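Local coordinates for protein AvrA (Salmonella typhimurium, PDB 6BE0) that probably transfers acetyl groups from acetyl-CoA to serine and threonine residues of target proteins, as a YopJ-family bacterial effector that binds inositol hexakisphosphate, at residues A[237-250]-A[261-273]. Residues are numbered along the deposited sequence; the frame is centred on the assembly and turned at random.
With IHP (inositol hexakisphosphate), chain B; COA (coenzyme A), chain C.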
ATOM      1  N   TYR A 237       4.829   2.167  -8.176  1.00 36.08           N
ATOM      2  CA  TYR A 237       3.978   3.059  -8.961  1.00 35.25           C
ATOM      3  C   TYR A 237       3.299   2.371 -10.140  1.00 36.02           C
ATOM      4  O   TYR A 237       2.803   3.034 -11.049  1.00 35.17           O
ATOM      5  CB  TYR A 237       4.807   4.237  -9.469  1.00 35.88           C
ATOM      6  CG  TYR A 237       5.390   5.068  -8.359  1.00 35.19           C
ATOM      7  CD1 TYR A 237       4.806   6.270  -7.988  1.00 34.35           C
ATOM      8  CD2 TYR A 237       6.515   4.643  -7.667  1.00 36.41           C
ATOM      9  CE1 TYR A 237       5.332   7.032  -6.966  1.00 36.22           C
ATOM     10  CE2 TYR A 237       7.047   5.396  -6.643  1.00 35.89           C
ATOM     11  CZ  TYR A 237       6.453   6.590  -6.296  1.00 34.87           C
ATOM     12  OH  TYR A 237       6.981   7.346  -5.277  1.00 40.73           O
ATOM     13  N   LYS A 238       3.268   1.045 -10.124  1.00 35.72           N
ATOM     14  CA  LYS A 238       2.691   0.298 -11.233  1.00 35.69           C
ATOM     15  C   LYS A 238       1.187   0.534 -11.352  1.00 33.83           C
ATOM     16  O   LYS A 238       0.639   0.522 -12.455  1.00 35.62           O
ATOM     17  CB  LYS A 238       2.975  -1.193 -11.070  1.00 36.21           C
ATOM     18  CG  LYS A 238       4.458  -1.537 -11.081  1.00 38.98           C
ATOM     19  CD  LYS A 238       4.697  -3.029 -10.895  1.00 40.72           C
ATOM     20  CE  LYS A 238       4.122  -3.835 -12.050  1.00 41.57           C
ATOM     21  NZ  LYS A 238       4.511  -5.267 -11.978  1.00 41.80           N
ATOM     22  N   HIS A 239       0.532   0.758 -10.216  1.00 35.49           N
ATOM     23  CA  HIS A 239      -0.918   0.953 -10.186  1.00 36.55           C
ATOM     24  C   HIS A 239      -1.309   2.423 -10.083  1.00 33.17           C
ATOM     25  O   HIS A 239      -2.463   2.735  -9.789  1.00 33.50           O
ATOM     26  CB  HIS A 239      -1.533   0.183  -9.014  1.00 31.23           C
ATOM     27  CG  HIS A 239      -1.317  -1.296  -9.082  1.00 32.31           C
ATOM     28  ND1 HIS A 239      -1.936  -2.096 -10.017  1.00 32.97           N
ATOM     29  CD2 HIS A 239      -0.552  -2.121  -8.327  1.00 32.35           C
ATOM     30  CE1 HIS A 239      -1.561  -3.349  -9.839  1.00 37.06           C
ATOM     31  NE2 HIS A 239      -0.721  -3.392  -8.820  1.00 38.19           N
ATOM     32  N   THR A 240      -0.354   3.321 -10.320  1.00 35.52           N
ATOM     33  CA  THR A 240      -0.620   4.756 -10.247  1.00 37.94           C
ATOM     34  C   THR A 240      -1.812   5.134 -11.116  1.00 38.37           C
ATOM     35  O   THR A 240      -1.862   4.803 -12.300  1.00 43.00           O
ATOM     36  CB  THR A 240       0.597   5.590 -10.689  1.00 37.97           C
ATOM     37  OG1 THR A 240       1.742   5.218  -9.917  1.00 37.71           O
ATOM     38  CG2 THR A 240       0.329   7.080 -10.499  1.00 41.19           C
ATOM     39  N   GLN A 241      -2.770   5.826 -10.508  1.00 37.04           N
ATOM     40  CA  GLN A 241      -3.994   6.221 -11.188  1.00 40.83           C
ATOM     41  C   GLN A 241      -3.918   7.681 -11.620  1.00 41.97           C
ATOM     42  O   GLN A 241      -4.592   8.541 -11.061  1.00 47.97           O
ATOM     43  CB  GLN A 241      -5.199   5.984 -10.276  1.00 38.97           C
ATOM     44  CG  GLN A 241      -5.473   4.508 -10.023  1.00 37.39           C
ATOM     45  CD  GLN A 241      -6.487   4.266  -8.923  1.00 37.20           C
ATOM     46  OE1 GLN A 241      -6.590   5.040  -7.973  1.00 36.82           O
ATOM     47  NE2 GLN A 241      -7.243   3.182  -9.047  1.00 39.53           N
ATOM     48  N   GLY A 242      -3.089   7.951 -12.622  1.00 43.10           N
ATOM     49  CA  GLY A 242      -2.904   9.302 -13.117  1.00 47.34           C
ATOM     50  C   GLY A 242      -1.643   9.431 -13.951  1.00 47.06           C
ATOM     51  O   GLY A 242      -0.537   9.212 -13.457  1.00 51.41           O
ATOM     52  N   ALA A 243      -1.813   9.786 -15.220  1.00 53.76           N
ATOM     53  CA  ALA A 243      -0.686   9.951 -16.131  1.00 54.39           C
ATOM     54  C   ALA A 243       0.226  11.083 -15.667  1.00 57.33           C
ATOM     55  O   ALA A 243       1.452  10.976 -15.743  1.00 55.58           O
ATOM     56  CB  ALA A 243      -1.182  10.214 -17.543  1.00 57.96           C
ATOM     57  N   GLN A 244      -0.378  12.165 -15.188  1.00 61.07           N
ATOM     58  CA  GLN A 244       0.377  13.301 -14.677  1.00 62.33           C
ATOM     59  C   GLN A 244       1.221  12.883 -13.480  1.00 59.33           C
ATOM     60  O   GLN A 244       2.370  13.299 -13.344  1.00 61.59           O
ATOM     61  CB  GLN A 244      -0.563  14.444 -14.287  1.00 65.95           C
ATOM     62  CG  GLN A 244       0.143  15.679 -13.739  1.00 69.78           C
ATOM     63  CD  GLN A 244       1.084  16.312 -14.748  1.00 77.27           C
ATOM     64  OE1 GLN A 244       0.784  16.376 -15.941  1.00 80.51           O
ATOM     65  NE2 GLN A 244       2.233  16.779 -14.273  1.00 77.62           N
ATOM     66  N   ARG A 245       0.642  12.057 -12.616  1.00 46.98           N
ATOM     67  CA  ARG A 245       1.335  11.590 -11.420  1.00 43.79           C
ATOM     68  C   ARG A 245       2.566  10.764 -11.781  1.00 42.85           C
ATOM     69  O   ARG A 245       3.597  10.846 -11.112  1.00 41.96           O
ATOM     70  CB  ARG A 245       0.387  10.767 -10.545  1.00 40.91           C
ATOM     71  CG  ARG A 245       1.000  10.252  -9.250  1.00 37.85           C
ATOM     72  CD  ARG A 245       1.401  11.373  -8.303  1.00 38.51           C
ATOM     73  NE  ARG A 245       2.143  10.859  -7.153  1.00 35.91           N
ATOM     74  CZ  ARG A 245       3.458  10.662  -7.130  1.00 35.47           C
ATOM     75  NH1 ARG A 245       4.201  10.940  -8.195  1.00 37.54           N
ATOM     76  NH2 ARG A 245       4.037  10.188  -6.037  1.00 33.32           N
ATOM     77  N   LEU A 246       2.450   9.964 -12.836  1.00 49.29           N
ATOM     78  CA  LEU A 246       3.578   9.178 -13.319  1.00 50.21           C
ATOM     79  C   LEU A 246       4.648  10.086 -13.915  1.00 56.24           C
ATOM     80  O   LEU A 246       5.841   9.844 -13.738  1.00 60.75           O
ATOM     81  CB  LEU A 246       3.122   8.153 -14.359  1.00 55.50           C
ATOM     82  CG  LEU A 246       2.390   6.911 -13.842  1.00 50.19           C
ATOM     83  CD1 LEU A 246       1.924   6.058 -15.012  1.00 48.52           C
ATOM     84  CD2 LEU A 246       3.273   6.092 -12.912  1.00 47.02           C
ATOM     85  N   ASN A 247       4.219  11.128 -14.623  1.00 54.35           N
ATOM     86  CA  ASN A 247       5.152  12.095 -15.192  1.00 57.71           C
ATOM     87  C   ASN A 247       5.953  12.796 -14.104  1.00 57.53           C
ATOM     88  O   ASN A 247       7.091  13.204 -14.323  1.00 66.82           O
ATOM     89  CB  ASN A 247       4.414  13.140 -16.032  1.00 61.15           C
ATOM     90  CG  ASN A 247       3.701  12.538 -17.225  1.00 63.12           C
ATOM     91  OD1 ASN A 247       3.994  11.417 -17.641  1.00 66.29           O
ATOM     92  ND2 ASN A 247       2.761  13.288 -17.789  1.00 65.18           N
ATOM     93  N   GLU A 248       5.352  12.942 -12.929  1.00 58.25           N
ATOM     94  CA  GLU A 248       6.025  13.579 -11.807  1.00 59.14           C
ATOM     95  C   GLU A 248       7.068  12.649 -11.200  1.00 58.04           C
ATOM     96  O   GLU A 248       8.093  13.102 -10.691  1.00 63.71           O
ATOM     97  CB  GLU A 248       5.008  14.001 -10.744  1.00 58.40           C
ATOM     98  CG  GLU A 248       4.094  15.133 -11.187  1.00 58.68           C
ATOM     99  CD  GLU A 248       2.933  15.354 -10.238  1.00 64.40           C
ATOM    100  OE1 GLU A 248       2.965  14.800  -9.116  1.00 55.28           O
ATOM    101  OE2 GLU A 248       1.989  16.081 -10.618  1.00 65.32           O
ATOM    102  N   TYR A 249       6.808  11.347 -11.260  1.00 46.11           N
ATOM    103  CA  TYR A 249       7.735  10.369 -10.707  1.00 42.84           C
ATOM    104  C   TYR A 249       8.967  10.198 -11.593  1.00 45.77           C
ATOM    105  O   TYR A 249      10.091  10.143 -11.095  1.00 50.85           O
ATOM    106  CB  TYR A 249       7.051   9.015 -10.512  1.00 40.52           C
ATOM    107  CG  TYR A 249       8.001   7.948 -10.010  1.00 39.78           C
ATOM    108  CD1 TYR A 249       8.457   7.961  -8.699  1.00 38.65           C
ATOM    109  CD2 TYR A 249       8.451   6.939 -10.849  1.00 41.29           C
ATOM    110  CE1 TYR A 249       9.329   7.000  -8.238  1.00 39.21           C
ATOM    111  CE2 TYR A 249       9.325   5.971 -10.395  1.00 41.93           C
ATOM    112  CZ  TYR A 249       9.759   6.006  -9.088  1.00 44.19           C
ATOM    113  OH  TYR A 249      10.629   5.044  -8.630  1.00 42.63           O
ATOM    114  N   VAL A 250       8.754  10.111 -12.903  1.00 58.11           N
ATOM    115  CA  VAL A 250       9.856   9.913 -13.841  1.00 63.91           C
ATOM    116  C   VAL A 250      10.733  11.158 -13.954  1.00 65.89           C
ATOM    117  O   VAL A 250      11.887  11.073 -14.366  1.00 74.19           O
ATOM    118  CB  VAL A 250       9.345   9.540 -15.246  1.00 61.36           C
ATOM    119  CG1 VAL A 250       8.602   8.213 -15.208  1.00 59.65           C
ATOM    120  CG2 VAL A 250       8.457  10.636 -15.796  1.00 68.34           C
ATOM    121  N   VAL A 261       8.822  -3.420 -15.777  1.00 49.32           N
ATOM    122  CA  VAL A 261       8.200  -3.540 -14.461  1.00 47.08           C
ATOM    123  C   VAL A 261       7.521  -4.894 -14.247  1.00 46.31           C
ATOM    124  O   VAL A 261       6.925  -5.129 -13.194  1.00 46.89           O
ATOM    125  CB  VAL A 261       7.158  -2.420 -14.236  1.00 45.94           C
ATOM    126  CG1 VAL A 261       7.826  -1.056 -14.290  1.00 48.80           C
ATOM    127  CG2 VAL A 261       6.038  -2.507 -15.265  1.00 51.45           C
ATOM    128  N   ASN A 262       7.608  -5.783 -15.232  1.00 51.09           N
ATOM    129  CA  ASN A 262       7.003  -7.106 -15.105  1.00 52.30           C
ATOM    130  C   ASN A 262       7.566  -8.122 -16.097  1.00 54.31           C
ATOM    131  O   ASN A 262       8.414  -7.793 -16.928  1.00 61.72           O
ATOM    132  CB  ASN A 262       5.483  -7.008 -15.271  1.00 49.84           C
ATOM    133  CG  ASN A 262       5.072  -6.435 -16.617  1.00 52.46           C
ATOM    134  OD1 ASN A 262       5.896  -6.264 -17.515  1.00 59.15           O
ATOM    135  ND2 ASN A 262       3.787  -6.138 -16.759  1.00 49.69           N
ATOM    136  N   LYS A 263       7.086  -9.360 -16.002  1.00 58.46           N
ATOM    137  CA  LYS A 263       7.556 -10.445 -16.858  1.00 60.69           C
ATOM    138  C   LYS A 263       6.994 -10.342 -18.272  1.00 63.45           C
ATOM    139  O   LYS A 263       7.373 -11.112 -19.154  1.00 71.88           O
ATOM    140  CB  LYS A 263       7.180 -11.798 -16.246  1.00 60.62           C
ATOM    141  CG  LYS A 263       7.825 -12.057 -14.895  1.00 58.89           C
ATOM    142  CD  LYS A 263       7.169 -13.214 -14.159  1.00 58.53           C
ATOM    143  CE  LYS A 263       7.599 -13.238 -12.700  1.00 65.96           C
ATOM    144  NZ  LYS A 263       6.886 -14.275 -11.903  1.00 70.49           N
ATOM    145  N   LYS A 264       6.091  -9.389 -18.487  1.00 56.56           N
ATOM    146  CA  LYS A 264       5.518  -9.159 -19.809  1.00 59.44           C
ATOM    147  C   LYS A 264       6.349  -8.142 -20.590  1.00 61.37           C
ATOM    148  O   LYS A 264       5.940  -7.680 -21.655  1.00 63.71           O
ATOM    149  CB  LYS A 264       4.068  -8.688 -19.682  1.00 57.31           C
ATOM    150  CG  LYS A 264       3.180  -9.687 -18.956  1.00 58.08           C
ATOM    151  CD  LYS A 264       1.742  -9.215 -18.850  1.00 56.15           C
ATOM    152  CE  LYS A 264       0.869 -10.285 -18.210  1.00 57.15           C
ATOM    153  NZ  LYS A 264      -0.561  -9.882 -18.122  1.00 54.49           N
ATOM    154  N   ASN A 265       7.519  -7.808 -20.048  1.00 67.16           N
ATOM    155  CA  ASN A 265       8.479  -6.928 -20.712  1.00 72.24           C
ATOM    156  C   ASN A 265       7.858  -5.627 -21.210  1.00 68.48           C
ATOM    157  O   ASN A 265       8.144  -5.178 -22.321  1.00 75.74           O
ATOM    158  CB  ASN A 265       9.143  -7.664 -21.879  1.00 74.23           C
ATOM    159  CG  ASN A 265      10.018  -8.814 -21.418  1.00 76.77           C
ATOM    160  OD1 ASN A 265      10.677  -8.732 -20.381  1.00 73.44           O
ATOM    161  ND2 ASN A 265      10.029  -9.896 -22.190  1.00 84.15           N
ATOM    162  N   GLU A 266       7.004  -5.032 -20.382  1.00 64.81           N
ATOM    163  CA  GLU A 266       6.425  -3.727 -20.683  1.00 66.02           C
ATOM    164  C   GLU A 266       6.891  -2.706 -19.655  1.00 60.09           C
ATOM    165  O   GLU A 266       7.015  -3.011 -18.471  1.00 56.89           O
ATOM    166  CB  GLU A 266       4.894  -3.798 -20.721  1.00 63.58           C
ATOM    167  CG  GLU A 266       4.254  -4.503 -19.537  1.00 62.11           C
ATOM    168  CD  GLU A 266       2.741  -4.601 -19.666  1.00 59.05           C
ATOM    169  OE1 GLU A 266       2.069  -4.868 -18.649  1.00 57.85           O
ATOM    170  OE2 GLU A 266       2.225  -4.417 -20.789  1.00 58.92           O
ATOM    171  N   THR A 267       7.160  -1.494 -20.125  1.00 68.74           N
ATOM    172  CA  THR A 267       7.664  -0.437 -19.264  1.00 67.78           C
ATOM    173  C   THR A 267       6.567   0.079 -18.342  1.00 67.18           C
ATOM    174  O   THR A 267       5.408  -0.323 -18.456  1.00 65.80           O
ATOM    175  CB  THR A 267       8.225   0.737 -20.086  1.00 72.23           C
ATOM    176  OG1 THR A 267       7.160   1.380 -20.797  1.00 72.35           O
ATOM    177  CG2 THR A 267       9.272   0.246 -21.076  1.00 73.15           C
ATOM    178  N   LEU A 268       6.944   0.964 -17.425  1.00 55.20           N
ATOM    179  CA  LEU A 268       5.992   1.592 -16.517  1.00 49.25           C
ATOM    180  C   LEU A 268       4.880   2.285 -17.299  1.00 49.68           C
ATOM    181  O   LEU A 268       3.702   2.160 -16.967  1.00 47.76           O
ATOM    182  CB  LEU A 268       6.708   2.595 -15.610  1.00 48.85           C
ATOM    183  CG  LEU A 268       5.849   3.339 -14.587  1.00 47.41           C
ATOM    184  CD1 LEU A 268       5.320   2.382 -13.529  1.00 44.20           C
ATOM    185  CD2 LEU A 268       6.651   4.464 -13.951  1.00 54.20           C
ATOM    186  N   TYR A 269       5.266   3.013 -18.342  1.00 61.65           N
ATOM    187  CA  TYR A 269       4.306   3.718 -19.184  1.00 63.02           C
ATOM    188  C   TYR A 269       3.483   2.756 -20.034  1.00 63.91           C
ATOM    189  O   TYR A 269       2.269   2.909 -20.155  1.00 68.13           O
ATOM    190  CB  TYR A 269       5.025   4.713 -20.099  1.00 65.25           C
ATOM    191  CG  TYR A 269       5.356   6.055 -19.477  1.00 65.58           C
ATOM    192  CD1 TYR A 269       4.585   6.587 -18.450  1.00 63.31           C
ATOM    193  CD2 TYR A 269       6.435   6.798 -19.933  1.00 70.33           C
ATOM    194  CE1 TYR A 269       4.885   7.810 -17.893  1.00 64.71           C
ATOM    195  CE2 TYR A 269       6.743   8.023 -19.381  1.00 72.22           C
ATOM    196  CZ  TYR A 269       5.964   8.524 -18.363  1.00 69.27           C
ATOM    197  OH  TYR A 269       6.264   9.744 -17.812  1.00 73.71           O
ATOM    198  N   GLU A 270       4.150   1.773 -20.630  1.00 60.56           N
ATOM    199  CA  GLU A 270       3.470   0.803 -21.479  1.00 61.86           C
ATOM    200  C   GLU A 270       2.427   0.029 -20.683  1.00 62.11           C
ATOM    201  O   GLU A 270       1.352  -0.284 -21.195  1.00 64.19           O
ATOM    202  CB  GLU A 270       4.477  -0.159 -22.114  1.00 65.38           C
ATOM    203  CG  GLU A 270       5.265   0.442 -23.268  1.00 68.89           C
ATOM    204  CD  GLU A 270       6.171  -0.568 -23.948  1.00 73.81           C
ATOM    205  OE1 GLU A 270       6.513  -1.586 -23.311  1.00 71.73           O
ATOM    206  OE2 GLU A 270       6.536  -0.344 -25.122  1.00 79.43           O
ATOM    207  N   ARG A 271       2.744  -0.271 -19.427  1.00 58.05           N
ATOM    208  CA  ARG A 271       1.811  -0.986 -18.567  1.00 55.89           C
ATOM    209  C   ARG A 271       0.627  -0.104 -18.179  1.00 52.90           C
ATOM    210  O   ARG A 271      -0.510  -0.576 -18.120  1.00 55.20           O
ATOM    211  CB  ARG A 271       2.505  -1.492 -17.301  1.00 53.09           C
ATOM    212  CG  ARG A 271       1.515  -1.824 -16.204  1.00 50.36           C
ATOM    213  CD  ARG A 271       2.089  -2.678 -15.093  1.00 51.53           C
ATOM    214  NE  ARG A 271       1.143  -2.745 -13.982  1.00 46.68           N
ATOM    215  CZ  ARG A 271      -0.015  -3.396 -14.022  1.00 45.57           C
ATOM    216  NH1 ARG A 271      -0.381  -4.057 -15.112  1.00 68.05           N
ATOM    217  NH2 ARG A 271      -0.813  -3.387 -12.967  1.00 46.21           N
ATOM    218  N   PHE A 272       0.899   1.167 -17.897  1.00 46.09           N
ATOM    219  CA  PHE A 272      -0.151   2.106 -17.515  1.00 46.43           C
ATOM    220  C   PHE A 272      -1.232   2.175 -18.585  1.00 47.54           C
ATOM    221  O   PHE A 272      -2.422   2.207 -18.276  1.00 47.72           O
ATOM    222  CB  PHE A 272       0.430   3.503 -17.275  1.00 49.58           C
ATOM    223  CG  PHE A 272      -0.616   4.568 -17.091  1.00 50.75           C
ATOM    224  CD1 PHE A 272      -1.249   4.734 -15.871  1.00 50.78           C
ATOM    225  CD2 PHE A 272      -0.965   5.405 -18.139  1.00 53.32           C
ATOM    226  CE1 PHE A 272      -2.211   5.714 -15.700  1.00 52.39           C
ATOM    227  CE2 PHE A 272      -1.925   6.385 -17.973  1.00 55.28           C
ATOM    228  CZ  PHE A 272      -2.548   6.539 -16.752  1.00 55.47           C
ATOM    229  N   ASP A 273      -0.807   2.190 -19.845  1.00 50.16           N
ATOM    230  CA  ASP A 273      -1.734   2.255 -20.966  1.00 52.30           C
ATOM    231  C   ASP A 273      -2.475   0.934 -21.168  1.00 51.43           C
ATOM    232  O   ASP A 273      -3.649   0.927 -21.535  1.00 55.00           O
ATOM    233  CB  ASP A 273      -0.990   2.634 -22.249  1.00 55.96           C
ATOM    234  CG  ASP A 273      -0.553   4.091 -22.268  1.00 57.80           C
ATOM    235  OD1 ASP A 273      -1.049   4.881 -21.436  1.00 56.94           O
ATOM    236  OD2 ASP A 273       0.278   4.450 -23.128  1.00 60.74           O
TER
HETATM  237  C1  IHP B 301       4.283 -10.090  -9.729  1.00 78.54           C
HETATM  238  C2  IHP B 301       3.213  -9.196  -9.114  1.00 69.88           C
HETATM  239  C3  IHP B 301       2.498  -8.383 -10.181  1.00 67.42           C
HETATM  240  C4  IHP B 301       1.948  -9.284 -11.267  1.00 79.01           C
HETATM  241  C5  IHP B 301       3.109  -9.983 -11.949  1.00 73.21           C
HETATM  242  C6  IHP B 301       3.840 -10.878 -10.960  1.00 78.55           C
HETATM  243  O11 IHP B 301       4.751 -10.973  -8.725  1.00 69.77           O
HETATM  244  P1  IHP B 301       6.155 -10.652  -8.038  1.00 75.18           P
HETATM  245  O21 IHP B 301       6.072 -10.955  -6.559  1.00 93.13           O
HETATM  246  O31 IHP B 301       6.517  -9.192  -8.210  1.00 74.01           O
HETATM  247  O41 IHP B 301       7.219 -11.513  -8.666  1.00 86.31           O
HETATM  248  O12 IHP B 301       2.269  -9.992  -8.363  1.00 69.12           O
HETATM  249  P2  IHP B 301       2.133  -9.790  -6.798  1.00 49.55           P
HETATM  250  O22 IHP B 301       3.484  -9.882  -6.128  1.00 36.70           O
HETATM  251  O32 IHP B 301       1.539  -8.438  -6.484  1.00 53.55           O
HETATM  252  O42 IHP B 301       1.237 -10.869  -6.231  1.00 27.05           O
HETATM  253  O13 IHP B 301       1.456  -7.610  -9.584  1.00 55.70           O
HETATM  254  P3  IHP B 301       1.607  -6.026  -9.510  1.00 49.28           P
HETATM  255  O23 IHP B 301       1.062  -5.525  -8.195  1.00 38.31           O
HETATM  256  O33 IHP B 301       3.055  -5.611  -9.629  1.00 28.69           O
HETATM  257  O43 IHP B 301       0.822  -5.394 -10.629  1.00 37.48           O
HETATM  258  O14 IHP B 301       1.128  -8.537 -12.185  1.00100.62           O
HETATM  259  P4  IHP B 301       1.694  -7.466 -13.249  1.00 55.44           P
HETATM  260  O24 IHP B 301       0.828  -6.227 -13.218  1.00 41.12           O
HETATM  261  O34 IHP B 301       3.121  -7.067 -12.949  1.00 48.71           O
HETATM  262  O44 IHP B 301       1.618  -8.042 -14.637  1.00 48.35           O
HETATM  263  O15 IHP B 301       2.678 -10.750 -13.075  1.00 75.85           O
HETATM  264  P5  IHP B 301       3.663 -10.917 -14.305  1.00 52.27           P
HETATM  265  O25 IHP B 301       5.073 -10.549 -13.895  1.00 33.57           O
HETATM  266  O35 IHP B 301       3.632 -12.352 -14.768  1.00 41.35           O
HETATM  267  O45 IHP B 301       3.244 -10.024 -15.447  1.00 47.66           O
HETATM  268  O16 IHP B 301       3.018 -11.983 -10.589  1.00 80.80           O
HETATM  269  P6  IHP B 301       3.606 -13.430 -10.665  1.00 54.83           P
HETATM  270  O26 IHP B 301       2.496 -14.437 -10.516  1.00 38.91           O
HETATM  271  O36 IHP B 301       4.292 -13.639 -11.990  1.00 57.44           O
HETATM  272  O46 IHP B 301       4.601 -13.648  -9.552  1.00 45.69           O
HETATM  273  N1A COA C 302      -9.991   6.361 -11.212  1.00 46.94           N
HETATM  274  C2A COA C 302      -8.829   6.566 -11.904  1.00 45.68           C
HETATM  275  N3A COA C 302      -8.259   7.807 -11.935  1.00 50.04           N
HETATM  276  C4A COA C 302      -8.844   8.857 -11.276  1.00 52.71           C
HETATM  277  C5A COA C 302      -9.991   8.661 -10.590  1.00 41.56           C
HETATM  278  C6A COA C 302     -10.563   7.394 -10.564  1.00 38.20           C
HETATM  279  N6A COA C 302     -11.641   6.588 -10.087  1.00 48.94           N
HETATM  280  N7A COA C 302     -10.360   9.848 -10.030  1.00 54.56           N
HETATM  281  C8A COA C 302      -9.433  10.778 -10.375  1.00 59.47           C
HETATM  282  N9A COA C 302      -8.498  10.176 -11.144  1.00 62.41           N
HETATM  283  C1B COA C 302      -7.336  10.756 -11.732  1.00 58.69           C
HETATM  284  C2B COA C 302      -7.486  10.898 -13.030  1.00 63.90           C
HETATM  285  O2B COA C 302      -6.869   9.787 -13.735  1.00 84.53           O
HETATM  286  C3B COA C 302      -6.740  12.290 -13.395  1.00 82.50           C
HETATM  287  O3B COA C 302      -5.324  12.111 -13.429  1.00 84.10           O
HETATM  288  P3B COA C 302      -4.533  12.355 -14.814  1.00 67.69           P
HETATM  289  O7A COA C 302      -4.853  11.242 -15.785  1.00 52.49           O
HETATM  290  O8A COA C 302      -4.945  13.679 -15.409  1.00 77.48           O
HETATM  291  O9A COA C 302      -3.043  12.374 -14.549  1.00 71.68           O
HETATM  292  C4B COA C 302      -7.078  13.128 -12.387  1.00 85.62           C
HETATM  293  O4B COA C 302      -7.134  12.228 -11.159  1.00 77.01           O
HETATM  294  C5B COA C 302      -8.438  13.758 -12.653  1.00 93.33           C
HETATM  295  O5B COA C 302      -8.888  14.447 -11.492  1.00 81.09           O
HETATM  296  P1A COA C 302      -8.955  16.047 -11.505  1.00123.16           P
HETATM  297  O1A COA C 302      -7.928  16.607 -12.477  1.00117.40           O
HETATM  298  O2A COA C 302     -10.350  16.484 -11.919  1.00129.07           O
HETATM  299  O3A COA C 302      -8.651  16.592 -10.049  1.00 91.01           O
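Leu-246 wedges its forked side chain between Phe-272 and Leu-268. Leu-246 CD1 presses obliquely on the ring, 3.5 Å from Phe-272 CD1, while Leu-246 CD2 meets Leu-268 CD2; a branched aliphatic chain suits a place where two neighbours must be met at once. Phe-272, a flat apolar plug with its CG swung away from the backbone N (chi1 171°), fills the hollow at the start of helix 243-252. There Thr-240 O lies at the ring edge and Ala-243 CB sits 3.9 Å from Phe-272 CE2, a methyl small enough to let the ring approach the backbone. Leu-268 fills the next hollow, its CD1 against Tyr-237 O and its CD2 loosely bordered by Tyr-249 and Val-250. Leu-246 CB sits at the edge of the Tyr-269 ring, whose hydroxyl makes a weak hydrogen bond to Asn-247 OD1. The two helices pack nearly antiparallel (172°) in this YopJ-family acetyltransferase. Just past N-cap Gly-242, a coenzyme A phosphate takes Gln-244 N at O9A (2.7 Å), where the helix N-terminus would probably attract an anion; a Thr-267/Glu-270 capping box starts helix 268-273. Turns 237-240 and 262-265, with Arg-271, face inositol hexakisphosphate. Lys-238, bent at chi3 (64°), has the length and ammonium group for several acceptors: NZ bonds Val-261 O at 2.7 Å and O33 of inositol hexakisphosphate. His-239 has two ring nitrogens for two partners, NE2 donating to inositol hexakisphosphate O23, and ND1 hydrogen-bonded to Ser-287 OG. The flat cationic guanidinium of Arg-271 takes inositol hexakisphosphate O24 over its centre, 3.1 Å from Arg-271 CZ.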